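Local coordinates for protein saframycin Mx1 synthetase B (Legionella pneumophila subsp. pneumophila, PDB 3KXW) that belongs to the ANL superfamily of AMP-binding enzymes, with a large AMP-binding portion followed by a smaller C-terminal domain, at residues A55-E60 with L86-I91; I79-G84 with I146-I151; V119-D124 with P138-I143. All blocks are in the same frame, centred on the assembly; numbering follows the deposited sequence.

Interaction 1 (A55-E60 with L86-I91)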
# COMPACT_ATOMS: atom_id res chain seq x y z
N ALA A 55 -21.70 -19.21 5.39
CA ALA A 55 -22.53 -20.42 5.34
C ALA A 55 -22.30 -21.17 4.02
O ALA A 55 -22.29 -22.40 3.98
CB ALA A 55 -24.01 -20.05 5.49
N THR A 56 -22.13 -20.41 2.95
CA THR A 56 -21.81 -21.00 1.66
C THR A 56 -20.44 -21.70 1.68
O THR A 56 -20.30 -22.83 1.21
CB THR A 56 -21.83 -19.94 0.54
OG1 THR A 56 -23.11 -19.30 0.54
CG2 THR A 56 -21.57 -20.60 -0.80
N LEU A 57 -19.44 -21.03 2.24
CA LEU A 57 -18.12 -21.66 2.37
C LEU A 57 -18.21 -22.98 3.16
O LEU A 57 -17.64 -24.01 2.78
CB LEU A 57 -17.13 -20.69 3.06
CG LEU A 57 -16.67 -19.50 2.22
CD1 LEU A 57 -15.81 -18.52 3.06
CD2 LEU A 57 -15.90 -19.97 0.98
N GLN A 58 -18.92 -22.93 4.27
CA GLN A 58 -19.11 -24.13 5.08
C GLN A 58 -19.86 -25.22 4.30
O GLN A 58 -19.47 -26.40 4.34
CB GLN A 58 -19.82 -23.77 6.38
CG GLN A 58 -18.95 -22.96 7.34
CD GLN A 58 -19.74 -22.43 8.53
OE1 GLN A 58 -20.95 -22.21 8.45
NE2 GLN A 58 -19.04 -22.18 9.62
N ALA A 59 -20.89 -24.82 3.56
CA ALA A 59 -21.69 -25.77 2.80
C ALA A 59 -20.85 -26.43 1.72
O ALA A 59 -21.11 -27.57 1.32
CB ALA A 59 -22.91 -25.09 2.17
N GLU A 60 -19.84 -25.70 1.25
CA GLU A 60 -18.97 -26.21 0.18
C GLU A 60 -17.74 -26.94 0.68
O GLU A 60 -16.86 -27.29 -0.11
CB GLU A 60 -18.56 -25.07 -0.75
CG GLU A 60 -19.71 -24.48 -1.53
CD GLU A 60 -20.23 -25.46 -2.56
OE1 GLU A 60 -19.41 -26.01 -3.32
OE2 GLU A 60 -21.46 -25.68 -2.61
N LEU A 86 -13.57 -14.69 7.35
CA LEU A 86 -13.27 -14.69 8.77
C LEU A 86 -14.38 -15.37 9.59
O LEU A 86 -14.09 -16.11 10.54
CB LEU A 86 -13.03 -13.27 9.31
CG LEU A 86 -11.88 -12.45 8.71
CD1 LEU A 86 -11.46 -11.30 9.62
CD2 LEU A 86 -10.71 -13.31 8.32
N TYR A 87 -15.63 -15.09 9.26
CA TYR A 87 -16.76 -15.71 9.95
C TYR A 87 -16.75 -17.23 9.82
O TYR A 87 -17.30 -17.91 10.66
CB TYR A 87 -18.08 -15.22 9.42
CG TYR A 87 -18.61 -13.91 9.98
CD1 TYR A 87 -17.86 -12.74 9.96
CD2 TYR A 87 -19.91 -13.83 10.46
CE1 TYR A 87 -18.40 -11.53 10.43
CE2 TYR A 87 -20.45 -12.64 10.96
CZ TYR A 87 -19.69 -11.49 10.93
OH TYR A 87 -20.27 -10.32 11.40
N ALA A 88 -16.17 -17.74 8.74
CA ALA A 88 -16.06 -19.19 8.56
C ALA A 88 -14.80 -19.78 9.21
O ALA A 88 -14.57 -20.99 9.15
CB ALA A 88 -16.10 -19.54 7.08
N GLY A 89 -13.98 -18.93 9.82
CA GLY A 89 -12.70 -19.37 10.36
C GLY A 89 -11.68 -19.70 9.28
O GLY A 89 -10.66 -20.34 9.56
N CYS A 90 -11.95 -19.28 8.05
CA CYS A 90 -11.04 -19.51 6.95
C CYS A 90 -10.03 -18.37 6.84
O CYS A 90 -10.28 -17.26 7.33
CB CYS A 90 -11.81 -19.66 5.63
SG CYS A 90 -12.91 -21.14 5.61
N ILE A 91 -8.88 -18.67 6.25
CA ILE A 91 -7.80 -17.70 6.09
C ILE A 91 -8.02 -16.97 4.75
O ILE A 91 -7.89 -17.56 3.69
CB ILE A 91 -6.43 -18.39 6.13
CG1 ILE A 91 -6.22 -19.10 7.48
CG2 ILE A 91 -5.27 -17.38 5.82
CD1 ILE A 91 -4.90 -19.79 7.61
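Ala-88 rests against Leu-57 and Gln-58 where two helices of an alpha/beta fold come together at their C-terminal ends. Helix 76-87 is the connection in a beta-alpha-beta crossover between the adjacent parallel strands 67-71 and 91-95, and helix 43-59 packs beside it. Taken in chain order, 86-91 begins with Leu-86, whose carbonyl oxygen accepts a bond from the N of Gly-89, 2.9 Å away, in the last turn. Tyr-87 turns its ring away from 55-60, toward helix 13-23 and Asp-47, and its carbonyl oxygen accepts a bond from Trp-159 NE1. Ala-88 makes the contact itself: its methyl lies 4.2 Å from Leu-57 CD1, one branch of the leucine end. That branch is carried across because Leu-57 CG stands anti to its carbonyl carbon (chi1 -72°). Alongside, Gln-58 runs out past the same methyl, with its CG 4.5 Å from Ala-88 CB. Its amide also lies against the alanine, NE2 being 4.4 Å from Ala-88 CA, and this same NE2 hydrogen-bonds Gln-160 O. Gly-89 then takes positive phi (71°) in a Schellman motif that ends the helix, after which the chain runs into strand 91-95. Cys-90 points back at 55-60, and Ile-91 enters the strand through backbone bonds to Asp-66 and Val-68. Val-68 also receives the side chains of Leu-57 and Cys-90, the cysteine SG stopping just beyond touching distance, 4.7 Å from Leu-57 CD1.

Interaction 2 (I79-G84 with I146-I151)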
# COMPACT_ATOMS: atom_id res chain seq x y z
N ILE A 79 -15.03 -6.64 0.42
CA ILE A 79 -15.14 -6.48 1.87
C ILE A 79 -16.10 -7.50 2.47
O ILE A 79 -15.83 -8.10 3.52
CB ILE A 79 -15.59 -5.05 2.23
CG1 ILE A 79 -14.52 -4.03 1.79
CG2 ILE A 79 -15.85 -4.93 3.74
CD1 ILE A 79 -15.02 -2.54 1.78
N GLN A 80 -17.22 -7.73 1.80
CA GLN A 80 -18.15 -8.77 2.25
C GLN A 80 -17.47 -10.15 2.25
O GLN A 80 -17.64 -10.93 3.18
CB GLN A 80 -19.38 -8.80 1.34
CG GLN A 80 -20.20 -7.51 1.36
CD GLN A 80 -21.09 -7.34 0.15
OE1 GLN A 80 -21.22 -8.25 -0.66
NE2 GLN A 80 -21.67 -6.17 0.00
N ALA A 81 -16.72 -10.44 1.19
CA ALA A 81 -16.09 -11.76 1.03
C ALA A 81 -15.02 -11.96 2.09
O ALA A 81 -14.90 -13.04 2.68
CB ALA A 81 -15.51 -11.94 -0.40
N PHE A 82 -14.24 -10.91 2.35
CA PHE A 82 -13.20 -10.96 3.37
C PHE A 82 -13.81 -11.28 4.75
O PHE A 82 -13.34 -12.17 5.46
CB PHE A 82 -12.43 -9.63 3.40
CG PHE A 82 -11.21 -9.63 4.32
CD1 PHE A 82 -9.96 -9.96 3.83
CD2 PHE A 82 -11.33 -9.30 5.66
CE1 PHE A 82 -8.82 -9.97 4.67
CE2 PHE A 82 -10.20 -9.29 6.52
CZ PHE A 82 -8.95 -9.63 6.01
N LEU A 83 -14.85 -10.56 5.14
CA LEU A 83 -15.44 -10.83 6.44
C LEU A 83 -16.08 -12.23 6.43
O LEU A 83 -16.03 -12.97 7.42
CB LEU A 83 -16.50 -9.78 6.79
CG LEU A 83 -15.94 -8.43 7.21
CD1 LEU A 83 -17.08 -7.51 7.52
CD2 LEU A 83 -15.09 -8.61 8.44
N GLY A 84 -16.68 -12.58 5.31
CA GLY A 84 -17.31 -13.89 5.17
C GLY A 84 -16.28 -14.99 5.42
O GLY A 84 -16.58 -15.98 6.09
N ILE A 146 -16.43 -19.72 -7.12
CA ILE A 146 -17.82 -19.43 -6.80
C ILE A 146 -18.07 -17.95 -7.01
O ILE A 146 -17.32 -17.10 -6.51
CB ILE A 146 -18.16 -19.77 -5.34
CG1 ILE A 146 -17.94 -21.24 -5.05
CG2 ILE A 146 -19.63 -19.36 -5.00
CD1 ILE A 146 -18.20 -21.61 -3.58
N ALA A 147 -19.10 -17.64 -7.79
CA ALA A 147 -19.50 -16.26 -8.01
C ALA A 147 -20.19 -15.71 -6.78
O ALA A 147 -21.15 -16.29 -6.28
CB ALA A 147 -20.43 -16.18 -9.21
N LEU A 148 -19.74 -14.55 -6.31
CA LEU A 148 -20.31 -14.01 -5.08
C LEU A 148 -21.81 -13.73 -5.24
O LEU A 148 -22.58 -13.96 -4.32
CB LEU A 148 -19.54 -12.77 -4.59
CG LEU A 148 -19.56 -12.54 -3.06
CD1 LEU A 148 -18.71 -13.56 -2.28
CD2 LEU A 148 -19.14 -11.11 -2.71
N GLU A 149 -22.22 -13.27 -6.42
CA GLU A 149 -23.64 -13.01 -6.66
C GLU A 149 -24.55 -14.23 -6.49
O GLU A 149 -25.78 -14.08 -6.36
CB GLU A 149 -23.86 -12.40 -8.05
CG GLU A 149 -23.31 -11.00 -8.19
CD GLU A 149 -21.96 -11.00 -8.88
OE1 GLU A 149 -21.27 -12.04 -8.80
OE2 GLU A 149 -21.59 -9.97 -9.51
N SER A 150 -23.98 -15.43 -6.51
CA SER A 150 -24.76 -16.65 -6.38
C SER A 150 -25.18 -16.85 -4.93
O SER A 150 -26.00 -17.72 -4.59
CB SER A 150 -23.93 -17.85 -6.86
OG SER A 150 -22.97 -18.22 -5.88
N ILE A 151 -24.59 -16.05 -4.05
CA ILE A 151 -24.83 -16.17 -2.62
C ILE A 151 -26.00 -15.28 -2.13
O ILE A 151 -25.92 -14.06 -2.15
CB ILE A 151 -23.54 -15.88 -1.81
CG1 ILE A 151 -22.45 -16.86 -2.24
CG2 ILE A 151 -23.82 -15.98 -0.33
CD1 ILE A 151 -21.08 -16.65 -1.60
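Ala-81 and Leu-148 are the points of closest backbone approach, with CA atoms 7.8 Å apart, where helical residues 79-84 pass the short 3-10 turn 148-150 that follows strand 143-147. Leu-148 carries the whole of its side of the contact, and its two methyls divide the work. CD1 meets the methyl of Ala-81, 4.0 Å from its CB, while CD2 comes up to the end of Gln-80, 4.1 Å from OE1. The fork reaches the helix because Leu-148 CG lies roughly anti to its backbone N (chi1 -151°), which throws the branches forward from the turn. Gln-80 is extended beyond CG, and its side chain runs aslant of the leucine. The meeting of its amide oxygen with the CD2 methyl is a packing contact. Gln-80 also touches Ile-53 of helix 43-59. The setting is the alpha/beta layering of this part of the enzyme: helix 76-87 packs near the C-terminal end of strand 143-147, with Phe-72, just after strand 67-71, touching both Ala-81 and Leu-148. Elsewhere on the same helix Ile-79 and Phe-82 reach helix 220-233. Leu-148 also packs on Leu-120 of the neighbouring strand. The turn that presents it is held from within. Ala-147 O is gripped twice by Ser-150, through its backbone N at 3.0 Å and through its hydroxyl OG at 2.7 Å. The hydroxyl donates in the carbonyl plane, at a C=O...OG angle of 159°. One residue on, Ile-151 N donates to Leu-148 O over 2.9 Å.

Interaction 3 (V119-D124 with P138-I143)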
# COMPACT_ATOMS: atom_id res chain seq x y z
N VAL A 119 -12.02 -20.29 -4.47
CA VAL A 119 -11.81 -18.88 -4.81
C VAL A 119 -13.17 -18.20 -5.02
O VAL A 119 -14.06 -18.76 -5.66
CB VAL A 119 -10.85 -18.68 -6.03
CG1 VAL A 119 -11.32 -19.45 -7.25
CG2 VAL A 119 -10.69 -17.20 -6.36
N LEU A 120 -13.33 -17.03 -4.41
CA LEU A 120 -14.50 -16.19 -4.62
C LEU A 120 -14.18 -15.05 -5.57
O LEU A 120 -13.10 -14.47 -5.52
CB LEU A 120 -15.02 -15.62 -3.29
CG LEU A 120 -15.30 -16.71 -2.25
CD1 LEU A 120 -15.78 -16.09 -0.95
CD2 LEU A 120 -16.33 -17.75 -2.73
N MSE A 121 -15.10 -14.74 -6.46
CA MSE A 121 -14.92 -13.60 -7.35
C MSE A 121 -16.29 -13.20 -7.85
O MSE A 121 -17.23 -13.93 -7.65
CB MSE A 121 -14.01 -13.99 -8.52
CG MSE A 121 -14.63 -15.04 -9.46
SE MSE A 121 -13.35 -15.59 -10.85
CE MSE A 121 -12.11 -16.68 -9.76
N ILE A 122 -16.41 -12.06 -8.54
CA ILE A 122 -17.74 -11.71 -9.07
C ILE A 122 -18.07 -12.49 -10.35
O ILE A 122 -17.18 -12.98 -11.04
CB ILE A 122 -17.92 -10.20 -9.32
CG1 ILE A 122 -17.04 -9.73 -10.49
CG2 ILE A 122 -17.68 -9.41 -8.04
CD1 ILE A 122 -17.33 -8.31 -10.91
N ALA A 123 -19.37 -12.61 -10.66
CA ALA A 123 -19.82 -13.41 -11.80
C ALA A 123 -19.13 -13.04 -13.11
O ALA A 123 -18.72 -13.92 -13.86
CB ALA A 123 -21.35 -13.34 -11.94
N ASP A 124 -19.00 -11.75 -13.37
CA ASP A 124 -18.28 -11.28 -14.55
C ASP A 124 -16.89 -11.90 -14.63
O ASP A 124 -16.39 -12.17 -15.73
CB ASP A 124 -18.15 -9.75 -14.55
CG ASP A 124 -19.45 -9.06 -14.98
OD1 ASP A 124 -20.39 -9.76 -15.41
OD2 ASP A 124 -19.51 -7.81 -14.91
N PRO A 138 -16.86 -24.31 -12.40
CA PRO A 138 -15.79 -23.41 -12.84
C PRO A 138 -14.58 -23.53 -11.93
O PRO A 138 -14.73 -23.77 -10.74
CB PRO A 138 -16.41 -22.02 -12.68
CG PRO A 138 -17.83 -22.23 -12.31
CD PRO A 138 -17.97 -23.60 -11.76
N LYS A 139 -13.39 -23.35 -12.51
CA LYS A 139 -12.13 -23.37 -11.77
C LYS A 139 -11.20 -22.25 -12.23
O LYS A 139 -11.14 -21.93 -13.42
CB LYS A 139 -11.45 -24.73 -11.91
CG LYS A 139 -12.23 -25.84 -11.24
CD LYS A 139 -11.55 -27.18 -11.41
CE LYS A 139 -12.43 -28.28 -10.82
NZ LYS A 139 -11.58 -29.28 -10.10
N PHE A 140 -10.50 -21.63 -11.28
CA PHE A 140 -9.46 -20.67 -11.60
C PHE A 140 -8.12 -21.24 -11.16
O PHE A 140 -7.93 -21.56 -9.99
CB PHE A 140 -9.72 -19.32 -10.90
CG PHE A 140 -8.56 -18.37 -10.96
CD1 PHE A 140 -8.19 -17.79 -12.17
CD2 PHE A 140 -7.83 -18.05 -9.82
CE1 PHE A 140 -7.12 -16.91 -12.25
CE2 PHE A 140 -6.74 -17.17 -9.88
CZ PHE A 140 -6.39 -16.60 -11.10
N LEU A 141 -7.19 -21.42 -12.11
CA LEU A 141 -5.94 -22.09 -11.80
C LEU A 141 -6.16 -23.31 -10.92
O LEU A 141 -5.52 -23.48 -9.87
CB LEU A 141 -4.95 -21.12 -11.16
CG LEU A 141 -4.67 -19.78 -11.86
CD1 LEU A 141 -3.69 -18.97 -11.02
CD2 LEU A 141 -4.10 -19.98 -13.30
N LYS A 142 -7.11 -24.16 -11.35
CA LYS A 142 -7.45 -25.43 -10.70
C LYS A 142 -8.18 -25.32 -9.37
O LYS A 142 -8.42 -26.33 -8.73
CB LYS A 142 -6.23 -26.34 -10.52
CG LYS A 142 -5.37 -26.48 -11.74
CD LYS A 142 -4.23 -27.44 -11.48
CE LYS A 142 -3.18 -27.35 -12.57
NZ LYS A 142 -2.07 -28.33 -12.33
N ILE A 143 -8.52 -24.11 -8.95
CA ILE A 143 -9.23 -23.94 -7.68
C ILE A 143 -10.71 -23.76 -7.96
O ILE A 143 -11.08 -22.91 -8.76
CB ILE A 143 -8.76 -22.68 -6.91
CG1 ILE A 143 -7.24 -22.59 -6.85
CG2 ILE A 143 -9.37 -22.69 -5.50
CD1 ILE A 143 -6.59 -23.85 -6.27
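Phe-140 O accepts the backbone N-H of Ile-143 at 2.8 Å, and Phe-140 N gives its own hydrogen to Ile-143 O at 2.9 Å. This reciprocal pair closes a type I' beta turn, with both middle residues, Leu-141 and Lys-142, at positive phi. The result is a tight hairpin that joins strand 139-140 to 143-147 at one margin of the sheet. Across from it lies strand 118-121, the parallel neighbour of 143-147, so the contact reaches from an inner strand to the two residues that flank the turn. Val-119 sets CG1 between its backbone N and carbonyl carbon (chi1 55°), and that methyl lies against both residues, 3.8 Å from Ile-143 O, 4.0 Å from Phe-140 CB and 4.1 Å from Ile-143 CB. The valine and phenylalanine side chains run nearly perpendicular to each other. Ile-143 answers with CG2, which lies 3.7 Å from Val-119 N, while its other branch leads away. Two residues along the strand, Met-121, modelled as selenomethionine, curls at its end (chi3 72°) and brings CE to 3.7 Å from Phe-140 CB. The methyl approaches the aromatic ring obliquely. One face of that ring is taken by the turn itself, since Leu-141 CG stands 3.6 Å above the plane over the ring centre. Phe-140 also touches Leu-71 of strand 67-71 and Phe-129 of helix 123-129. Between the segments, side chain meets side chain through carbon alone, methyls also lie against backbone N and O, and hydrogen bonds are absent. Shape therefore probably governs the side-chain fit, while the turn is closed by its own two bonds and strand 143-147 is also tied to 118-121.

The three contacts follow one another across a single alpha/beta unit. Interactions 1 and 2, with centres about 10 Å apart, share helix 76-87, and they touch where Thr-56 OG1 packs 3.5 Å from Ile-151 CG2. Interactions 2 and 3, about 12 Å apart between centres, meet in the sheet: Leu-148 N lies 2.9 Å from Met-121 O and Glu-149 OE1 2.7 Å from Ala-123 N, the latter at the start of helix 123-129. Interaction 3 is nested within the loop that interaction 2 closes. The pocket of 5'-o-[(s)-(dodecanoyloxy)(hydroxy)phosphoryl]adenosine draws its residues from 199-456, later in the chain, so none of the six segments contributes to it, and all three contacts are packing within the fold.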